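Local coordinates for protein levansucrase (Bacillus subtilis, PDB 1OYG) that is a bacterial enzyme of the levansucrase/invertase family, whose members share a five-bladed beta-propeller fold, at residues A[63-68]-A[389-394]; A[352-357]-A[363-368]; A[13-18]-A[254-259]. All blocks are in the same frame, centred on the assembly; numbering follows the deposited sequence.

Contact 1 (A[63-68]-A[389-394]); sequences PLQNAD and AVPQAK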
loop_
_atom_site.group_PDB
_atom_site.type_symbol
_atom_site.label_atom_id
_atom_site.label_comp_id
_atom_site.label_asym_id
_atom_site.label_seq_id
_atom_site.Cartn_x
_atom_site.Cartn_y
_atom_site.Cartn_z
ATOM N N PRO A 63 8.768 -7.432 -1.631
ATOM C CA PRO A 63 9.531 -8.677 -1.560
ATOM C C PRO A 63 8.631 -9.904 -1.490
ATOM O O PRO A 63 7.497 -9.820 -1.018
ATOM C CB PRO A 63 10.301 -8.529 -0.245
ATOM C CG PRO A 63 9.401 -7.713 0.607
ATOM C CD PRO A 63 8.707 -6.757 -0.321
ATOM N N LEU A 64 9.144 -11.035 -1.951
ATOM C CA LEU A 64 8.537 -12.311 -1.638
ATOM C C LEU A 64 8.729 -12.511 -0.142
ATOM O O LEU A 64 9.848 -12.411 0.370
ATOM C CB LEU A 64 9.199 -13.436 -2.431
ATOM C CG LEU A 64 8.711 -14.858 -2.159
ATOM C CD1 LEU A 64 7.293 -15.058 -2.669
ATOM C CD2 LEU A 64 9.655 -15.841 -2.812
ATOM N N GLN A 65 7.624 -12.770 0.549
ATOM C CA GLN A 65 7.583 -12.851 2.006
ATOM C C GLN A 65 7.138 -14.228 2.478
ATOM O O GLN A 65 6.385 -14.911 1.802
ATOM C CB GLN A 65 6.602 -11.807 2.548
ATOM C CG GLN A 65 7.078 -10.371 2.373
ATOM C CD GLN A 65 6.061 -9.348 2.847
ATOM O OE1 GLN A 65 4.983 -9.223 2.268
ATOM N NE2 GLN A 65 6.404 -8.609 3.892
ATOM N N ASN A 66 7.621 -14.629 3.644
ATOM C CA ASN A 66 7.015 -15.720 4.390
ATOM C C ASN A 66 5.664 -15.263 4.939
ATOM O O ASN A 66 5.341 -14.080 4.891
ATOM C CB ASN A 66 7.949 -16.152 5.517
ATOM C CG ASN A 66 9.329 -16.514 5.008
ATOM O OD1 ASN A 66 9.467 -17.312 4.075
ATOM N ND2 ASN A 66 10.360 -15.917 5.602
ATOM N N ALA A 67 4.875 -16.191 5.469
ATOM C CA ALA A 67 3.508 -15.870 5.884
ATOM C C ALA A 67 3.433 -14.765 6.947
ATOM O O ALA A 67 2.451 -14.033 6.998
ATOM C CB ALA A 67 2.800 -17.126 6.370
ATOM N N ASP A 68 4.475 -14.642 7.769
ATOM C CA ASP A 68 4.524 -13.617 8.819
ATOM C C ASP A 68 5.082 -12.268 8.366
ATOM O O ASP A 68 5.152 -11.326 9.157
ATOM C CB ASP A 68 5.276 -14.130 10.063
ATOM C CG ASP A 68 6.761 -14.405 9.817
ATOM O OD1 ASP A 68 7.276 -14.187 8.698
ATOM O OD2 ASP A 68 7.496 -14.864 10.721
ATOM N N ALA A 389 7.027 -1.080 5.220
ATOM C CA ALA A 389 7.793 -1.625 6.332
ATOM C C ALA A 389 7.931 -3.137 6.179
ATOM O O ALA A 389 6.935 -3.860 6.169
ATOM C CB ALA A 389 7.113 -1.288 7.645
ATOM N N VAL A 390 9.173 -3.597 6.050
ATOM C CA VAL A 390 9.491 -5.012 5.898
ATOM C C VAL A 390 9.880 -5.574 7.261
ATOM O O VAL A 390 10.921 -5.209 7.810
ATOM C CB VAL A 390 10.652 -5.230 4.900
ATOM C CG1 VAL A 390 10.930 -6.720 4.713
ATOM C CG2 VAL A 390 10.344 -4.571 3.554
ATOM N N PRO A 391 9.053 -6.451 7.825
ATOM C CA PRO A 391 9.375 -7.060 9.113
ATOM C C PRO A 391 10.655 -7.877 9.036
ATOM O O PRO A 391 10.982 -8.417 7.978
ATOM C CB PRO A 391 8.192 -7.997 9.385
ATOM C CG PRO A 391 7.193 -7.720 8.401
ATOM C CD PRO A 391 7.772 -6.940 7.294
ATOM N N GLN A 392 11.358 -7.961 10.158
ATOM C CA GLN A 392 12.590 -8.726 10.263
ATOM C C GLN A 392 12.392 -9.881 11.235
ATOM O O GLN A 392 11.514 -9.836 12.092
ATOM C CB GLN A 392 13.719 -7.809 10.732
ATOM C CG GLN A 392 13.867 -6.541 9.895
ATOM C CD GLN A 392 14.374 -6.826 8.498
ATOM O OE1 GLN A 392 15.468 -7.349 8.340
ATOM N NE2 GLN A 392 13.589 -6.475 7.488
ATOM N N ALA A 393 13.228 -10.904 11.118
ATOM C CA ALA A 393 13.048 -12.132 11.896
ATOM C C ALA A 393 13.150 -11.889 13.399
ATOM O O ALA A 393 12.445 -12.524 14.187
ATOM C CB ALA A 393 14.052 -13.178 11.463
ATOM N N LYS A 394 14.038 -10.982 13.788
ATOM C CA LYS A 394 14.176 -10.591 15.185
ATOM C C LYS A 394 14.607 -9.141 15.326
ATOM O O LYS A 394 15.064 -8.520 14.369
ATOM C CB LYS A 394 15.177 -11.501 15.900
ATOM C CG LYS A 394 16.621 -11.303 15.501
ATOM C CD LYS A 394 17.509 -12.397 16.086
ATOM C CE LYS A 394 18.972 -11.984 16.160
ATOM N NZ LYS A 394 19.426 -11.142 15.016
#
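Pro-63 meets Val-390, and Gln-65 meets Pro-391, where the ends of two strands from different sheets of the five-bladed beta-propeller come together. Strand 57-65 runs inside a mixed sheet, whereas strand 384-390 borders an antiparallel one, so this is packing between sheets rather than strand pairing. The separation agrees with that reading: the CA atoms of Pro-63 and Val-390 are 8.3 Å apart, and each segment finds its backbone partners in its own sheet, Gln-65 with Ala-141 and Phe-143, Val-390 with Val-399.

On the buried side one apolar pair lies beside a polar amide set against a proline ring. Ring atom CG of Pro-63 comes within 4.4 Å of the CG2 branch of Val-390. Next to this pair, Gln-65 sends out its chain with CG anti to the carbonyl carbon (chi1 -69°) and extended beyond it. The Gln-65 and Pro-391 side chains cross at about a right angle, with Gln-65 NE2 4.0 Å from Pro-391 CD. That nitrogen donates to Gly-69 O, which ties the amide to the loop following its own segment; Phe-321 also packs on Pro-391.

The solvent side rests on the exposed Asp-68, which meets Pro-391 through its backbone, Asp-68 O standing 4.2 Å from Pro-391 CG. Its side chain stays at least 6.3 Å from the other segment and bonds through OD1 to Thr-70 OG1. Beyond Pro-391, Gln-392 folds back, its amide also bonding Leu-443 O and Val-445 N: Gln-392 NE2 donates to Val-390 O at 3.0 Å and 174°, 54° out of the carbonyl plane.

Contact 2 (A[352-357]-A[363-368]); sequences GYVSNS and KPLNKT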
loop_
_atom_site.group_PDB
_atom_site.type_symbol
_atom_site.label_atom_id
_atom_site.label_comp_id
_atom_site.label_asym_id
_atom_site.label_seq_id
_atom_site.Cartn_x
_atom_site.Cartn_y
_atom_site.Cartn_z
ATOM N N GLY A 352 0.258 4.788 10.632
ATOM C CA GLY A 352 0.400 3.514 11.304
ATOM C C GLY A 352 -0.423 3.401 12.565
ATOM O O GLY A 352 -0.672 4.392 13.254
ATOM N N TYR A 353 -0.833 2.168 12.844
ATOM C CA TYR A 353 -1.781 1.839 13.899
ATOM C C TYR A 353 -1.350 0.524 14.529
ATOM O O TYR A 353 -0.616 -0.252 13.923
ATOM C CB TYR A 353 -3.213 1.777 13.324
ATOM C CG TYR A 353 -3.516 3.070 12.620
ATOM C CD1 TYR A 353 -4.081 4.134 13.309
ATOM C CD2 TYR A 353 -3.109 3.278 11.305
ATOM C CE1 TYR A 353 -4.285 5.357 12.687
ATOM C CE2 TYR A 353 -3.303 4.492 10.677
ATOM C CZ TYR A 353 -3.889 5.529 11.373
ATOM O OH TYR A 353 -4.071 6.741 10.762
ATOM N N VAL A 354 -1.797 0.291 15.753
ATOM C CA VAL A 354 -1.359 -0.858 16.528
ATOM C C VAL A 354 -2.544 -1.508 17.237
ATOM O O VAL A 354 -3.473 -0.826 17.676
ATOM C CB VAL A 354 -0.231 -0.469 17.529
ATOM C CG1 VAL A 354 -0.704 0.577 18.529
ATOM C CG2 VAL A 354 0.332 -1.696 18.234
ATOM N N SER A 355 -2.496 -2.833 17.322
ATOM C CA SER A 355 -3.520 -3.624 17.992
ATOM C C SER A 355 -2.882 -4.827 18.667
ATOM O O SER A 355 -1.781 -5.239 18.319
ATOM C CB SER A 355 -4.557 -4.101 16.977
ATOM O OG SER A 355 -5.601 -4.819 17.611
ATOM N N ASN A 356 -3.582 -5.390 19.640
ATOM C CA ASN A 356 -3.174 -6.651 20.243
ATOM C C ASN A 356 -3.603 -7.859 19.408
ATOM O O ASN A 356 -3.163 -8.974 19.669
ATOM C CB ASN A 356 -3.738 -6.759 21.661
ATOM C CG ASN A 356 -3.163 -5.716 22.601
ATOM O OD1 ASN A 356 -2.065 -5.203 22.382
ATOM N ND2 ASN A 356 -3.901 -5.406 23.665
ATOM N N SER A 357 -4.447 -7.621 18.400
ATOM C CA SER A 357 -4.983 -8.669 17.526
ATOM C C SER A 357 -4.954 -8.248 16.062
ATOM O O SER A 357 -5.089 -7.071 15.748
ATOM C CB SER A 357 -6.428 -8.969 17.924
ATOM O OG SER A 357 -6.485 -9.508 19.223
ATOM N N LYS A 363 -5.390 1.334 17.196
ATOM C CA LYS A 363 -5.256 2.691 17.726
ATOM C C LYS A 363 -3.994 3.334 17.136
ATOM O O LYS A 363 -3.078 2.626 16.739
ATOM C CB LYS A 363 -5.225 2.663 19.256
ATOM C CG LYS A 363 -6.484 2.030 19.859
ATOM C CD LYS A 363 -6.513 2.100 21.379
ATOM C CE LYS A 363 -7.874 1.663 21.924
ATOM N NZ LYS A 363 -8.003 1.866 23.396
ATOM N N PRO A 364 -3.947 4.660 17.038
ATOM C CA PRO A 364 -2.846 5.320 16.321
ATOM C C PRO A 364 -1.478 5.173 16.986
ATOM O O PRO A 364 -1.357 5.269 18.208
ATOM C CB PRO A 364 -3.275 6.792 16.283
ATOM C CG PRO A 364 -4.725 6.787 16.635
ATOM C CD PRO A 364 -4.915 5.637 17.568
ATOM N N LEU A 365 -0.460 4.926 16.162
ATOM C CA LEU A 365 0.925 4.974 16.617
ATOM C C LEU A 365 1.322 6.424 16.850
ATOM O O LEU A 365 0.854 7.320 16.157
ATOM C CB LEU A 365 1.862 4.355 15.581
ATOM C CG LEU A 365 1.807 2.834 15.454
ATOM C CD1 LEU A 365 2.600 2.354 14.247
ATOM C CD2 LEU A 365 2.330 2.176 16.713
ATOM N N ASN A 366 2.191 6.652 17.828
ATOM C CA ASN A 366 2.669 7.993 18.148
ATOM C C ASN A 366 1.528 8.981 18.392
ATOM O O ASN A 366 1.630 10.160 18.040
ATOM C CB ASN A 366 3.594 8.488 17.037
ATOM C CG ASN A 366 4.705 7.507 16.749
ATOM O OD1 ASN A 366 5.416 7.102 17.662
ATOM N ND2 ASN A 366 4.855 7.110 15.488
ATOM N N LYS A 367 0.451 8.468 18.987
ATOM C CA LYS A 367 -0.755 9.226 19.354
ATOM C C LYS A 367 -1.651 9.677 18.189
ATOM O O LYS A 367 -2.861 9.756 18.359
ATOM C CB LYS A 367 -0.412 10.418 20.257
ATOM C CG LYS A 367 0.281 10.031 21.556
ATOM C CD LYS A 367 0.586 11.261 22.399
ATOM C CE LYS A 367 1.369 10.919 23.661
ATOM N NZ LYS A 367 1.386 12.049 24.630
ATOM N N THR A 368 -1.074 9.943 17.019
ATOM C CA THR A 368 -1.790 10.588 15.915
ATOM C C THR A 368 -1.965 9.710 14.686
ATOM O O THR A 368 -2.812 9.991 13.842
ATOM C CB THR A 368 -1.013 11.817 15.444
ATOM O OG1 THR A 368 0.290 11.410 15.009
ATOM C CG2 THR A 368 -0.753 12.785 16.582
HETATM O O HOH W 1 -4.829 8.625 12.550
#
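Lys-363 O is approached by three groups of the facing strand: Val-354 N donates to it at 2.8 Å, in the carbonyl plane, Tyr-353 CA makes a CA-H...O contact at 3.2 Å, and Tyr-353 CB stands close by. Lys-363 N returns a bond to Val-354 O, which makes these two residues a hydrogen-bonded antiparallel pair in the beta hairpin of strands 348-355 and 363-374. One step along, Tyr-353 and Pro-364 form a non-hydrogen-bonded pair, a position in which proline, lacking an N-H, costs the pairing nothing. Leu-365 N then donates to Gly-352 O at 3.0 Å and 169°, tilted 33° from the carbonyl plane.

Side chains fill both flanks. The Tyr-353 ring slants across Pro-364, and Tyr-353 CD1 comes to 3.5 Å from Pro-364 CA. Leu-365, with CG anti to its carbonyl carbon (chi1 -73°), divides its branches: CD1 lies 3.6 Å from Gly-352 C, where glycine has no side chain in the way, and CD2 meets Val-354 CB at 3.8 Å. Tyr-328 of the neighbouring strand 326-334 touches both Val-354 and Leu-365.

A water in the plane of the Tyr-353 ring, at its edge, bonds to OH at 2.7 Å and donates to Thr-368 O. Backbone bonds thus set the register, apolar branches fill one flank, and on the other a water bridges Tyr-353 OH to the backbone O of Thr-368.

Contact 3 (A[13-18]-A[254-259]); sequences ETYGIS and KAYYGK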
loop_
_atom_site.group_PDB
_atom_site.type_symbol
_atom_site.label_atom_id
_atom_site.label_comp_id
_atom_site.label_asym_id
_atom_site.label_seq_id
_atom_site.Cartn_x
_atom_site.Cartn_y
_atom_site.Cartn_z
ATOM N N GLU A 13 -21.665 6.856 14.774
ATOM C CA GLU A 13 -21.671 5.451 14.391
ATOM C C GLU A 13 -20.269 5.046 13.948
ATOM O O GLU A 13 -19.749 5.565 12.957
ATOM C CB GLU A 13 -22.677 5.217 13.262
ATOM C CG GLU A 13 -22.797 3.769 12.812
ATOM C CD GLU A 13 -23.089 2.822 13.962
ATOM O OE1 GLU A 13 -24.217 2.872 14.502
ATOM O OE2 GLU A 13 -22.195 2.037 14.336
ATOM N N THR A 14 -19.661 4.122 14.686
ATOM C CA THR A 14 -18.321 3.635 14.368
ATOM C C THR A 14 -18.341 2.452 13.412
ATOM O O THR A 14 -17.302 2.085 12.880
ATOM C CB THR A 14 -17.576 3.195 15.641
ATOM O OG1 THR A 14 -18.259 2.085 16.249
ATOM C CG2 THR A 14 -17.583 4.287 16.699
ATOM N N TYR A 15 -19.511 1.843 13.225
ATOM C CA TYR A 15 -19.664 0.613 12.432
ATOM C C TYR A 15 -18.785 -0.539 12.940
ATOM O O TYR A 15 -18.509 -1.489 12.212
ATOM C CB TYR A 15 -19.419 0.885 10.940
ATOM C CG TYR A 15 -20.312 1.974 10.403
ATOM C CD1 TYR A 15 -21.623 1.700 10.029
ATOM C CD2 TYR A 15 -19.862 3.287 10.306
ATOM C CE1 TYR A 15 -22.455 2.697 9.551
ATOM C CE2 TYR A 15 -20.688 4.294 9.833
ATOM C CZ TYR A 15 -21.985 3.997 9.463
ATOM O OH TYR A 15 -22.808 4.993 8.996
ATOM N N GLY A 16 -18.361 -0.454 14.199
ATOM C CA GLY A 16 -17.514 -1.468 14.802
ATOM C C GLY A 16 -16.095 -1.542 14.260
ATOM O O GLY A 16 -15.400 -2.529 14.490
ATOM N N ILE A 17 -15.661 -0.505 13.549
ATOM C CA ILE A 17 -14.317 -0.460 12.983
ATOM C C ILE A 17 -13.560 0.757 13.512
ATOM O O ILE A 17 -14.145 1.640 14.141
ATOM C CB ILE A 17 -14.375 -0.464 11.431
ATOM C CG1 ILE A 17 -15.013 0.814 10.883
ATOM C CG2 ILE A 17 -15.153 -1.685 10.946
ATOM C CD1 ILE A 17 -14.839 0.986 9.392
ATOM N N SER A 18 -12.255 0.785 13.269
ATOM C CA SER A 18 -11.422 1.914 13.669
ATOM C C SER A 18 -11.492 3.018 12.626
ATOM O O SER A 18 -11.909 2.787 11.491
ATOM C CB SER A 18 -9.978 1.470 13.861
ATOM O OG SER A 18 -9.910 0.447 14.837
ATOM N N LYS A 254 -19.939 11.898 14.112
ATOM C CA LYS A 254 -18.916 12.293 15.076
ATOM C C LYS A 254 -17.744 11.315 15.162
ATOM O O LYS A 254 -16.655 11.704 15.559
ATOM C CB LYS A 254 -19.534 12.453 16.469
ATOM C CG LYS A 254 -20.532 13.591 16.579
ATOM C CD LYS A 254 -21.005 13.799 18.009
ATOM C CE LYS A 254 -22.178 14.762 18.061
ATOM N NZ LYS A 254 -22.647 15.015 19.453
ATOM N N ALA A 255 -17.966 10.055 14.794
ATOM C CA ALA A 255 -16.909 9.039 14.819
ATOM C C ALA A 255 -15.718 9.401 13.929
ATOM O O ALA A 255 -14.603 8.948 14.164
ATOM C CB ALA A 255 -17.464 7.678 14.412
ATOM N N TYR A 256 -15.963 10.211 12.904
ATOM C CA TYR A 256 -14.914 10.610 11.971
ATOM C C TYR A 256 -14.112 11.808 12.461
ATOM O O TYR A 256 -13.099 12.148 11.870
ATOM C CB TYR A 256 -15.529 10.927 10.608
ATOM C CG TYR A 256 -16.357 9.800 10.018
ATOM C CD1 TYR A 256 -16.065 8.462 10.287
ATOM C CD2 TYR A 256 -17.432 10.076 9.183
ATOM C CE1 TYR A 256 -16.821 7.438 9.740
ATOM C CE2 TYR A 256 -18.198 9.055 8.634
ATOM C CZ TYR A 256 -17.884 7.740 8.917
ATOM O OH TYR A 256 -18.620 6.714 8.376
ATOM N N TYR A 257 -14.572 12.437 13.537
ATOM C CA TYR A 257 -13.945 13.633 14.089
ATOM C C TYR A 257 -13.112 13.324 15.332
ATOM O O TYR A 257 -11.977 13.777 15.451
ATOM C CB TYR A 257 -15.024 14.664 14.422
ATOM C CG TYR A 257 -15.694 15.252 13.199
ATOM C CD1 TYR A 257 -15.381 16.533 12.763
ATOM C CD2 TYR A 257 -16.638 14.525 12.474
ATOM C CE1 TYR A 257 -15.990 17.081 11.639
ATOM C CE2 TYR A 257 -17.256 15.066 11.352
ATOM C CZ TYR A 257 -16.925 16.349 10.944
ATOM O OH TYR A 257 -17.527 16.904 9.833
ATOM N N GLY A 258 -13.682 12.557 16.254
ATOM C CA GLY A 258 -13.025 12.246 17.513
ATOM C C GLY A 258 -12.980 13.429 18.463
ATOM O O GLY A 258 -13.638 14.445 18.238
ATOM N N LYS A 259 -12.198 13.272 19.531
ATOM C CA LYS A 259 -11.985 14.282 20.582
ATOM C C LYS A 259 -13.195 14.548 21.483
ATOM O O LYS A 259 -13.184 14.176 22.653
ATOM C CB LYS A 259 -11.456 15.602 19.999
ATOM C CG LYS A 259 -11.024 16.655 21.042
ATOM C CD LYS A 259 -10.021 16.115 22.066
ATOM C CE LYS A 259 -9.504 17.217 22.975
ATOM N NZ LYS A 259 -8.368 16.755 23.819
#
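The Tyr-15 ring, at the corner of a type I' beta turn from Thr-14 to Ile-17, carries Glu-13 CG on one face, 3.3 Å above its centre, while Tyr-256 OH approaches obliquely from the other segment to 3.5 Å from Tyr-15 CE2, with CD2 next nearest. The two tyrosine side chains cross at about a right angle; the Tyr-256 ring in turn meets that of His-19.

Gly-16 shares the corner with Tyr-15, and Ile-17 N closes the turn on Thr-14 O at 3.1 Å. Two side chains reinforce it. A chi1 of -178° puts Glu-13 CG over the ring, and the bend at chi2 (54°) turns the carboxylate back so that OE2 accepts from Tyr-15 N at 2.9 Å through its anti lone pair. Thr-14 OG1 accepts from Gly-16 N, an ST turn.

This surface loop leans on the short 3-10 segment 254-256, in the chain between strand 230-238 and helix 261-273. Asn-253 joins the two backbones, giving ND2 to Glu-13 O and receiving Ala-255 N at OD1. The Ala-255 methyl points toward segment 13-18, its CB 3.4 Å from Glu-13 O and 4.1 Å from Thr-14 CG2.

Contact 1 is mostly buried, contact 2 partly so, and contact 3 lies at the surface, their centres being about 15, 17 and 23 Å from that of the chain. Contact 2 alone pairs adjacent strands of one sheet, and it has the cross-segment hydrogen bonds; contact 1 joins two sheets by a few van der Waals approaches, one of them between apolar side chains. Contact 3 sets a beta turn against a short 3-10 segment, with hydrogen bonds inside 13-18 and to neighbours such as Asn-253, but none directly between its segments. Strands 363-374 and 384-390 are consecutive, linking contacts 2 and 1. Contacts 2 and 3 approach to about 5 Å between nearest atoms, and Ser-18 OG bonds to Tyr-362 N.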